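Local coordinates for phosphonopyruvate hydrolase (Variovorax sp., PDB 2HJP), which hydrolyses phosphonopyruvate to pyruvate and phosphate, breaking a carbon-phosphorus bond with the aid of a divalent metal ion, at residues 80-85 with 94-99; 90-95 with 138-143; 44-49 with 60-65. All blocks are in the same frame, centred on the assembly; numbering follows the deposited sequence.

Interaction 1: 80-85 with 94-99; sequences ADIDTG and YVVPQY. With MG (magnesium ion), chain C; PPR (phosphonopyruvate), chain G.
Asp81 OD2, at the end of strand 78-81, is bound to magnesium at 2.1 Å and accepts a hydrogen bond from Gly43 N. Phosphonopyruvate O2 and O2' and three waters complete the octahedron. One water donates to Asp83 OD2 (2.8 Å), so Asp83 acts in the second shell. The other carboxylate oxygen, Asp81 OD1, takes the N-H of Asp83 N (3.0 Å, 156°) from above the carboxylate plane, forming an Asx turn that limits rotation of the ligating group. While Asp81 faces the metal, Ala80, in the strand, and Ile82, just past its end, direct their side chains toward helix 89-102. Ile82 CG2 sits almost squarely over the Tyr99 ring, 3.7 Å from its centroid and 7° off the normal, a CH-pi contact. Ala80 CB approaches Tyr99 CD1 obliquely at 3.7 Å; a small residue fits there. A type II' turn runs from Ile82 to Gly85, where Gly85 has a positive phi (88°) at which a CB would press on the carbonyl O of Thr84. Apolar side chains packed on the outer helix and a functional residue at the strand's C-terminal end are typical of a TIM barrel; here, in the PEP mutase/isocitrate lyase superfamily, it is the magnesium ligand.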
loop_
_atom_site.group_PDB
_atom_site.type_symbol
_atom_site.label_atom_id
_atom_site.label_comp_id
_atom_site.label_asym_id
_atom_site.label_seq_id
_atom_site.Cartn_x
_atom_site.Cartn_y
_atom_site.Cartn_z
ATOM N N ALA A 80 -10.906 12.081 -11.007
ATOM C CA ALA A 80 -11.051 10.990 -10.045
ATOM C C ALA A 80 -12.411 10.957 -9.327
ATOM O O ALA A 80 -12.901 11.995 -8.859
ATOM C CB ALA A 80 -9.907 11.088 -8.995
ATOM N N ASP A 81 -12.989 9.750 -9.220
ATOM C CA ASP A 81 -14.235 9.509 -8.510
ATOM C C ASP A 81 -13.928 9.353 -6.983
ATOM O O ASP A 81 -13.246 8.413 -6.591
ATOM C CB ASP A 81 -14.841 8.201 -9.042
ATOM C CG ASP A 81 -16.173 7.844 -8.411
ATOM O OD1 ASP A 81 -16.671 8.552 -7.501
ATOM O OD2 ASP A 81 -16.727 6.804 -8.852
ATOM N N ILE A 82 -14.397 10.264 -6.126
ATOM C CA ILE A 82 -14.131 10.077 -4.686
ATOM C C ILE A 82 -15.397 9.742 -3.916
ATOM O O ILE A 82 -15.530 10.025 -2.710
ATOM C CB ILE A 82 -13.372 11.306 -4.061
ATOM C CG1 ILE A 82 -14.202 12.582 -4.190
ATOM C CG2 ILE A 82 -12.036 11.468 -4.803
ATOM C CD1 ILE A 82 -13.719 13.750 -3.335
ATOM N N ASP A 83 -16.333 9.119 -4.623
ATOM C CA ASP A 83 -17.595 8.664 -4.036
ATOM C C ASP A 83 -18.247 9.764 -3.210
ATOM O O ASP A 83 -18.574 10.807 -3.790
ATOM C CB ASP A 83 -17.358 7.413 -3.175
ATOM C CG ASP A 83 -17.066 6.118 -4.030
ATOM O OD1 ASP A 83 -17.079 5.018 -3.399
ATOM O OD2 ASP A 83 -16.798 6.161 -5.287
ATOM N N THR A 84 -18.452 9.540 -1.893
ATOM C CA THR A 84 -19.045 10.587 -1.092
ATOM C C THR A 84 -18.015 11.360 -0.286
ATOM O O THR A 84 -18.352 11.976 0.712
ATOM C CB THR A 84 -20.118 10.068 -0.086
ATOM O OG1 THR A 84 -19.520 9.142 0.819
ATOM C CG2 THR A 84 -21.228 9.425 -0.793
ATOM N N GLY A 85 -16.758 11.310 -0.698
ATOM C CA GLY A 85 -15.709 12.021 0.020
ATOM C C GLY A 85 -15.084 11.220 1.134
ATOM O O GLY A 85 -14.280 11.738 1.928
ATOM N N TYR A 94 -9.070 16.535 4.220
ATOM C CA TYR A 94 -7.843 15.773 4.304
ATOM C C TYR A 94 -7.617 14.916 3.061
ATOM O O TYR A 94 -6.490 14.646 2.694
ATOM C CB TYR A 94 -7.827 14.853 5.563
ATOM C CG TYR A 94 -7.564 15.627 6.857
ATOM C CD1 TYR A 94 -6.257 15.900 7.282
ATOM C CD2 TYR A 94 -8.607 16.109 7.614
ATOM C CE1 TYR A 94 -6.003 16.663 8.469
ATOM C CE2 TYR A 94 -8.376 16.874 8.812
ATOM C CZ TYR A 94 -7.062 17.144 9.229
ATOM O OH TYR A 94 -6.823 17.917 10.364
ATOM N N VAL A 95 -8.694 14.507 2.429
ATOM C CA VAL A 95 -8.630 13.650 1.288
ATOM C C VAL A 95 -8.309 14.367 -0.031
ATOM O O VAL A 95 -7.513 13.895 -0.773
ATOM C CB VAL A 95 -10.010 12.892 1.183
ATOM C CG1 VAL A 95 -10.336 12.599 -0.193
ATOM C CG2 VAL A 95 -9.907 11.613 1.951
ATOM N N VAL A 96 -8.906 15.526 -0.277
ATOM C CA VAL A 96 -8.698 16.257 -1.546
ATOM C C VAL A 96 -7.241 16.579 -1.912
ATOM O O VAL A 96 -6.788 16.285 -3.029
ATOM C CB VAL A 96 -9.679 17.513 -1.581
ATOM C CG1 VAL A 96 -9.264 18.495 -2.705
ATOM C CG2 VAL A 96 -11.141 16.950 -1.852
ATOM N N PRO A 97 -6.462 17.082 -0.961
ATOM C CA PRO A 97 -5.066 17.395 -1.252
ATOM C C PRO A 97 -4.307 16.086 -1.637
ATOM O O PRO A 97 -3.356 16.141 -2.386
ATOM C CB PRO A 97 -4.546 18.022 0.078
ATOM C CG PRO A 97 -5.798 18.522 0.753
ATOM C CD PRO A 97 -6.869 17.502 0.383
ATOM N N GLN A 98 -4.725 14.932 -1.119
ATOM C CA GLN A 98 -4.053 13.685 -1.531
ATOM C C GLN A 98 -4.325 13.320 -2.981
ATOM O O GLN A 98 -3.401 12.940 -3.690
ATOM C CB GLN A 98 -4.441 12.520 -0.645
ATOM C CG GLN A 98 -3.865 12.675 0.737
ATOM C CD GLN A 98 -4.386 11.596 1.653
ATOM O OE1 GLN A 98 -5.356 11.799 2.435
ATOM N NE2 GLN A 98 -3.786 10.441 1.556
ATOM N N TYR A 99 -5.565 13.493 -3.416
ATOM C CA TYR A 99 -5.933 13.230 -4.830
ATOM C C TYR A 99 -5.223 14.251 -5.750
ATOM O O TYR A 99 -4.643 13.887 -6.773
ATOM C CB TYR A 99 -7.433 13.270 -4.996
ATOM C CG TYR A 99 -8.028 11.935 -4.713
ATOM C CD1 TYR A 99 -8.107 10.964 -5.721
ATOM C CD2 TYR A 99 -8.425 11.584 -3.398
ATOM C CE1 TYR A 99 -8.557 9.639 -5.424
ATOM C CE2 TYR A 99 -8.890 10.257 -3.101
ATOM C CZ TYR A 99 -8.961 9.295 -4.116
ATOM O OH TYR A 99 -9.564 8.061 -3.818
HETATM MG MG MG C . -18.561 5.832 -8.771
HETATM C C1 PPR G . -18.456 5.276 -11.511
HETATM O O1 PPR G . -18.075 5.049 -12.732
HETATM O "O2'" PPR G . -17.946 4.799 -10.534
HETATM C C2 PPR G . -19.610 6.227 -11.396
HETATM C C3 PPR G . -20.651 6.402 -12.261
HETATM O O2 PPR G . -19.568 6.957 -10.281
HETATM P P PPR G . -21.949 5.134 -11.864
HETATM O O1P PPR G . -22.403 5.498 -10.422
HETATM O O2P PPR G . -21.251 3.752 -11.976
HETATM O O3P PPR G . -23.018 5.388 -12.819
HETATM O O HOH W 1 -19.149 7.289 -7.347
HETATM O O HOH W 2 -17.774 4.532 -7.281
HETATM O O HOH W 3 -20.323 4.727 -8.485
#

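Interaction 2: 90-95 with 138-143; sequences VNVHYV and IAAATA
Val92 is directed toward the opposing helix, its CG1 reaching the backbone and side chain of Ala141 and the methyl of Ala140. With CG1 anti to the backbone N (chi1 173°), this one branch does all the close touching: Val92 CG1 lies 3.7 Å from Ala141 CB and 4.2 Å from Ala140 CB. Val92 CG1 is also 3.7 Å from Ala141 N, so the valine rests partly on the main chain. Alanine suits both positions, because a single methyl lets the short helical segments approach to 8.1 Å between axes, at a crossing angle of -23°. His93 takes a different course. Its CB is directed along the interface rather than across it, and chi1 of -166° swings the ring beside Ala140, where His93 ND1 comes obliquely to 3.9 Å from Ala140 O, too long for a hydrogen bond. Val284 of the second subunit packs on the same histidine, while Met109 of strand 106-110 underlies Val92. No hydrogen bond or salt bridge joins the two helices here, so the contact rests on dispersion and on the removal of methyl groups from water. His93 ND1 is buried with no polar partner anywhere in the model, a desolvation cost that probably disfavours a positive charge on the imidazole.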
loop_
_atom_site.group_PDB
_atom_site.type_symbol
_atom_site.label_atom_id
_atom_site.label_comp_id
_atom_site.label_asym_id
_atom_site.label_seq_id
_atom_site.Cartn_x
_atom_site.Cartn_y
_atom_site.Cartn_z
ATOM N N VAL A 90 -14.804 17.105 7.073
ATOM C CA VAL A 90 -13.454 17.073 7.623
ATOM C C VAL A 90 -12.614 16.044 6.816
ATOM O O VAL A 90 -11.496 16.347 6.441
ATOM C CB VAL A 90 -13.469 16.715 9.096
ATOM C CG1 VAL A 90 -12.019 16.551 9.612
ATOM C CG2 VAL A 90 -14.212 17.809 9.892
ATOM N N ASN A 91 -13.165 14.863 6.532
ATOM C CA ASN A 91 -12.441 13.860 5.751
ATOM C C ASN A 91 -12.165 14.475 4.378
ATOM O O ASN A 91 -11.079 14.341 3.880
ATOM C CB ASN A 91 -13.284 12.578 5.583
ATOM C CG ASN A 91 -13.499 11.877 6.885
ATOM O OD1 ASN A 91 -12.572 11.221 7.396
ATOM N ND2 ASN A 91 -14.674 12.026 7.470
ATOM N N VAL A 92 -13.150 15.167 3.793
ATOM C CA VAL A 92 -12.963 15.811 2.477
ATOM C C VAL A 92 -11.734 16.701 2.456
ATOM O O VAL A 92 -10.873 16.636 1.564
ATOM C CB VAL A 92 -14.214 16.621 2.059
ATOM C CG1 VAL A 92 -13.926 17.429 0.778
ATOM C CG2 VAL A 92 -15.372 15.682 1.840
ATOM N N HIS A 93 -11.616 17.512 3.480
ATOM C CA HIS A 93 -10.449 18.404 3.623
ATOM C C HIS A 93 -9.115 17.722 3.625
ATOM O O HIS A 93 -8.135 18.242 3.092
ATOM C CB HIS A 93 -10.594 19.185 4.937
ATOM C CG HIS A 93 -9.662 20.328 5.032
ATOM N ND1 HIS A 93 -9.990 21.587 4.583
ATOM C CD2 HIS A 93 -8.415 20.412 5.533
ATOM C CE1 HIS A 93 -8.980 22.396 4.821
ATOM N NE2 HIS A 93 -8.015 21.715 5.399
ATOM N N TYR A 94 -9.070 16.535 4.220
ATOM C CA TYR A 94 -7.843 15.773 4.304
ATOM C C TYR A 94 -7.617 14.916 3.061
ATOM O O TYR A 94 -6.490 14.646 2.694
ATOM C CB TYR A 94 -7.827 14.853 5.563
ATOM C CG TYR A 94 -7.564 15.627 6.857
ATOM C CD1 TYR A 94 -6.257 15.900 7.282
ATOM C CD2 TYR A 94 -8.607 16.109 7.614
ATOM C CE1 TYR A 94 -6.003 16.663 8.469
ATOM C CE2 TYR A 94 -8.376 16.874 8.812
ATOM C CZ TYR A 94 -7.062 17.144 9.229
ATOM O OH TYR A 94 -6.823 17.917 10.364
ATOM N N VAL A 95 -8.694 14.507 2.429
ATOM C CA VAL A 95 -8.630 13.650 1.288
ATOM C C VAL A 95 -8.309 14.367 -0.031
ATOM O O VAL A 95 -7.513 13.895 -0.773
ATOM C CB VAL A 95 -10.010 12.892 1.183
ATOM C CG1 VAL A 95 -10.336 12.599 -0.193
ATOM C CG2 VAL A 95 -9.907 11.613 1.951
ATOM N N ILE A 138 -18.409 20.506 -0.260
ATOM C CA ILE A 138 -17.872 21.092 -1.483
ATOM C C ILE A 138 -16.976 22.280 -1.111
ATOM O O ILE A 138 -15.890 22.436 -1.671
ATOM C CB ILE A 138 -19.066 21.606 -2.342
ATOM C CG1 ILE A 138 -19.766 20.386 -2.952
ATOM C CG2 ILE A 138 -18.593 22.600 -3.440
ATOM C CD1 ILE A 138 -18.952 19.520 -3.953
ATOM N N ALA A 139 -17.431 23.130 -0.170
ATOM C CA ALA A 139 -16.610 24.289 0.248
ATOM C C ALA A 139 -15.287 23.782 0.861
ATOM O O ALA A 139 -14.227 24.388 0.650
ATOM C CB ALA A 139 -17.387 25.175 1.276
ATOM N N ALA A 140 -15.350 22.681 1.632
ATOM C CA ALA A 140 -14.108 22.088 2.205
ATOM C C ALA A 140 -13.172 21.625 1.064
ATOM O O ALA A 140 -11.931 21.765 1.178
ATOM C CB ALA A 140 -14.437 20.869 3.127
ATOM N N ALA A 141 -13.743 21.056 -0.011
ATOM C CA ALA A 141 -12.942 20.580 -1.106
ATOM C C ALA A 141 -12.282 21.733 -1.813
ATOM O O ALA A 141 -11.076 21.655 -2.115
ATOM C CB ALA A 141 -13.787 19.756 -2.123
ATOM N N THR A 142 -13.055 22.792 -2.117
ATOM C CA THR A 142 -12.444 23.933 -2.784
ATOM C C THR A 142 -11.460 24.677 -1.892
ATOM O O THR A 142 -10.503 25.259 -2.395
ATOM C CB THR A 142 -13.469 24.949 -3.368
ATOM O OG1 THR A 142 -14.275 25.499 -2.298
ATOM C CG2 THR A 142 -14.347 24.246 -4.459
ATOM N N ALA A 143 -11.698 24.677 -0.583
ATOM C CA ALA A 143 -10.750 25.313 0.376
ATOM C C ALA A 143 -9.430 24.478 0.433
ATOM O O ALA A 143 -8.321 25.023 0.543
ATOM C CB ALA A 143 -11.374 25.342 1.827
#

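Interaction 3: 44-49 with 60-65; sequences FELSAS and MSTHLE. With NA (sodium ion), chain D; PPR (phosphonopyruvate), chain G.
Leu46 carries most of this contact, reaching from helix 43-49 to the flank of helix 60-71 and touching His63 and Thr62. Its CG stands anti to the backbone N (chi1 -175°), which extends the chain outward, and Leu46 CD2 makes the closest approach, 3.5 Å from His63 CA. Leu46 CD2 also lies 3.9 Å from His63 CB and 4.2 Å from Thr62 CG2, resting against the backbone of His63 and the apolar parts of both side chains. Leucine is long enough to carry one methyl across to the other helix, while CD1 lies beside the sodium ion; Thr62 supplies a methyl to meet CD2. Leu46 and His63 pass at an angle, the methyl coming obliquely to the imidazole. Histidine suits its place because CB and ring carbon CD2 meet the leucine while both ring nitrogens make polar bonds elsewhere, ND1 with Tyr99 OH of helix 89-102 and NE2 with Gly41 O, a substrate-site residue at the end of strand 38-41.

Helix 43-49 also serves two bound groups. Ser49 OG donates to Leu46 O (2.7 Å) and coordinates sodium at 2.8 Å, with His23 O a further ligand. At the helix's N-terminal end, Phe44 N donates to phosphonopyruvate O2' (2.8 Å, 151°), where the dipole would probably favour a carboxylate. This helix, following barrel strand 38-41, forms part of the substrate pocket at the C-terminal rim of the TIM barrel.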
loop_
_atom_site.group_PDB
_atom_site.type_symbol
_atom_site.label_atom_id
_atom_site.label_comp_id
_atom_site.label_asym_id
_atom_site.label_seq_id
_atom_site.Cartn_x
_atom_site.Cartn_y
_atom_site.Cartn_z
ATOM N N PHE A 44 -16.566 2.405 -9.850
ATOM C CA PHE A 44 -17.296 1.223 -10.247
ATOM C C PHE A 44 -16.310 0.279 -10.971
ATOM O O PHE A 44 -16.235 -0.955 -10.690
ATOM C CB PHE A 44 -18.444 1.620 -11.223
ATOM C CG PHE A 44 -19.195 0.415 -11.763
ATOM C CD1 PHE A 44 -20.172 -0.196 -10.993
ATOM C CD2 PHE A 44 -18.848 -0.141 -12.988
ATOM C CE1 PHE A 44 -20.807 -1.386 -11.456
ATOM C CE2 PHE A 44 -19.458 -1.289 -13.446
ATOM C CZ PHE A 44 -20.458 -1.918 -12.654
ATOM N N GLU A 45 -15.566 0.848 -11.916
ATOM C CA GLU A 45 -14.575 0.035 -12.642
ATOM C C GLU A 45 -13.492 -0.542 -11.744
ATOM O O GLU A 45 -13.171 -1.718 -11.869
ATOM C CB GLU A 45 -13.887 0.809 -13.738
ATOM C CG GLU A 45 -14.803 1.009 -14.972
ATOM C CD GLU A 45 -14.093 0.685 -16.270
ATOM O OE1 GLU A 45 -12.847 0.489 -16.209
ATOM O OE2 GLU A 45 -14.764 0.639 -17.325
ATOM N N LEU A 46 -12.921 0.257 -10.833
ATOM C CA LEU A 46 -11.866 -0.313 -10.015
ATOM C C LEU A 46 -12.469 -1.374 -9.055
ATOM O O LEU A 46 -11.893 -2.449 -8.888
ATOM C CB LEU A 46 -11.163 0.792 -9.223
ATOM C CG LEU A 46 -9.975 0.337 -8.438
ATOM C CD1 LEU A 46 -8.940 -0.261 -9.350
ATOM C CD2 LEU A 46 -9.422 1.516 -7.688
ATOM N N SER A 47 -13.615 -1.108 -8.433
ATOM C CA SER A 47 -14.173 -2.137 -7.548
ATOM C C SER A 47 -14.557 -3.374 -8.389
ATOM O O SER A 47 -14.401 -4.497 -7.954
ATOM C CB SER A 47 -15.401 -1.591 -6.739
ATOM O OG SER A 47 -16.365 -1.209 -7.700
ATOM N N ALA A 48 -15.075 -3.184 -9.597
ATOM C CA ALA A 48 -15.448 -4.354 -10.407
ATOM C C ALA A 48 -14.186 -5.178 -10.695
ATOM O O ALA A 48 -14.210 -6.428 -10.657
ATOM C CB ALA A 48 -16.132 -3.908 -11.730
ATOM N N SER A 49 -13.067 -4.510 -10.963
ATOM C CA SER A 49 -11.834 -5.241 -11.285
ATOM C C SER A 49 -11.309 -6.073 -10.080
ATOM O O SER A 49 -10.619 -7.075 -10.250
ATOM C CB SER A 49 -10.768 -4.269 -11.817
ATOM O OG SER A 49 -10.211 -3.501 -10.786
ATOM N N MET A 60 -10.094 3.117 0.269
ATOM C CA MET A 60 -9.833 4.396 -0.390
ATOM C C MET A 60 -8.372 4.435 -0.895
ATOM O O MET A 60 -8.079 5.032 -1.895
ATOM C CB MET A 60 -9.997 5.568 0.568
ATOM C CG MET A 60 -9.803 6.808 -0.168
ATOM S SD MET A 60 -8.592 7.755 0.611
ATOM C CE MET A 60 -9.754 8.764 1.329
ATOM N N SER A 61 -7.470 3.841 -0.115
ATOM C CA SER A 61 -6.061 3.784 -0.495
ATOM C C SER A 61 -5.847 3.046 -1.869
ATOM O O SER A 61 -5.030 3.447 -2.736
ATOM C CB SER A 61 -5.330 3.094 0.654
ATOM O OG SER A 61 -3.993 2.950 0.318
ATOM N N THR A 62 -6.618 2.000 -2.101
ATOM C CA THR A 62 -6.465 1.277 -3.333
ATOM C C THR A 62 -6.830 2.230 -4.485
ATOM O O THR A 62 -6.112 2.299 -5.488
ATOM C CB THR A 62 -7.343 0.033 -3.349
ATOM O OG1 THR A 62 -6.830 -0.899 -2.375
ATOM C CG2 THR A 62 -7.348 -0.622 -4.719
ATOM N N HIS A 63 -7.891 3.000 -4.304
ATOM C CA HIS A 63 -8.284 3.893 -5.355
ATOM C C HIS A 63 -7.291 5.081 -5.548
ATOM O O HIS A 63 -6.825 5.376 -6.692
ATOM C CB HIS A 63 -9.725 4.373 -5.091
ATOM C CG HIS A 63 -10.234 5.337 -6.132
ATOM N ND1 HIS A 63 -10.109 6.704 -6.020
ATOM C CD2 HIS A 63 -10.827 5.108 -7.332
ATOM C CE1 HIS A 63 -10.593 7.289 -7.102
ATOM N NE2 HIS A 63 -11.035 6.345 -7.923
ATOM N N LEU A 64 -6.872 5.673 -4.439
ATOM C CA LEU A 64 -5.936 6.804 -4.484
ATOM C C LEU A 64 -4.649 6.356 -5.149
ATOM O O LEU A 64 -4.137 7.061 -6.029
ATOM C CB LEU A 64 -5.666 7.328 -3.040
ATOM C CG LEU A 64 -4.503 8.343 -2.987
ATOM C CD1 LEU A 64 -4.910 9.605 -3.794
ATOM C CD2 LEU A 64 -4.217 8.751 -1.509
ATOM N N GLU A 65 -4.126 5.172 -4.786
ATOM C CA GLU A 65 -2.876 4.719 -5.443
ATOM C C GLU A 65 -3.070 4.410 -6.949
ATOM O O GLU A 65 -2.176 4.642 -7.738
ATOM C CB GLU A 65 -2.274 3.520 -4.684
ATOM C CG GLU A 65 -1.838 3.968 -3.290
ATOM C CD GLU A 65 -0.921 5.279 -3.331
ATOM O OE1 GLU A 65 0.049 5.406 -4.126
ATOM O OE2 GLU A 65 -1.124 6.175 -2.522
HETATM NA NA NA D . -7.636 -2.779 -11.555
HETATM C C1 PPR G . -18.456 5.276 -11.511
HETATM O O1 PPR G . -18.075 5.049 -12.732
HETATM O "O2'" PPR G . -17.946 4.799 -10.534
HETATM C C2 PPR G . -19.610 6.227 -11.396
HETATM C C3 PPR G . -20.651 6.402 -12.261
HETATM O O2 PPR G . -19.568 6.957 -10.281
HETATM P P PPR G . -21.949 5.134 -11.864
HETATM O O1P PPR G . -22.403 5.498 -10.422
HETATM O O2P PPR G . -21.251 3.752 -11.976
HETATM O O3P PPR G . -23.018 5.388 -12.819
#

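In the fold
From the N terminus, interaction 3 comes first, closing the ten-residue loop 50-59, which carries the proposed nucleophile Asp54, and joining the short helix after strand 38-41 to the next helix. Strand 78-81 follows, and interaction 1 closes residues 86-93 by laying helix 89-102 against that strand. Interaction 2 starts before interaction 1 ends: the two spans overlap without nesting, sharing Tyr94 and Val95. Its longer loop encloses strand 106-110 and brings helix 131-144 beside helix 89-102. Interactions 1 and 2 also touch through Val96 and Ala141. Together the three tie consecutive units of the barrel wall, with interactions 3 and 1 both reaching phosphonopyruvate and interaction 2 lying farther out.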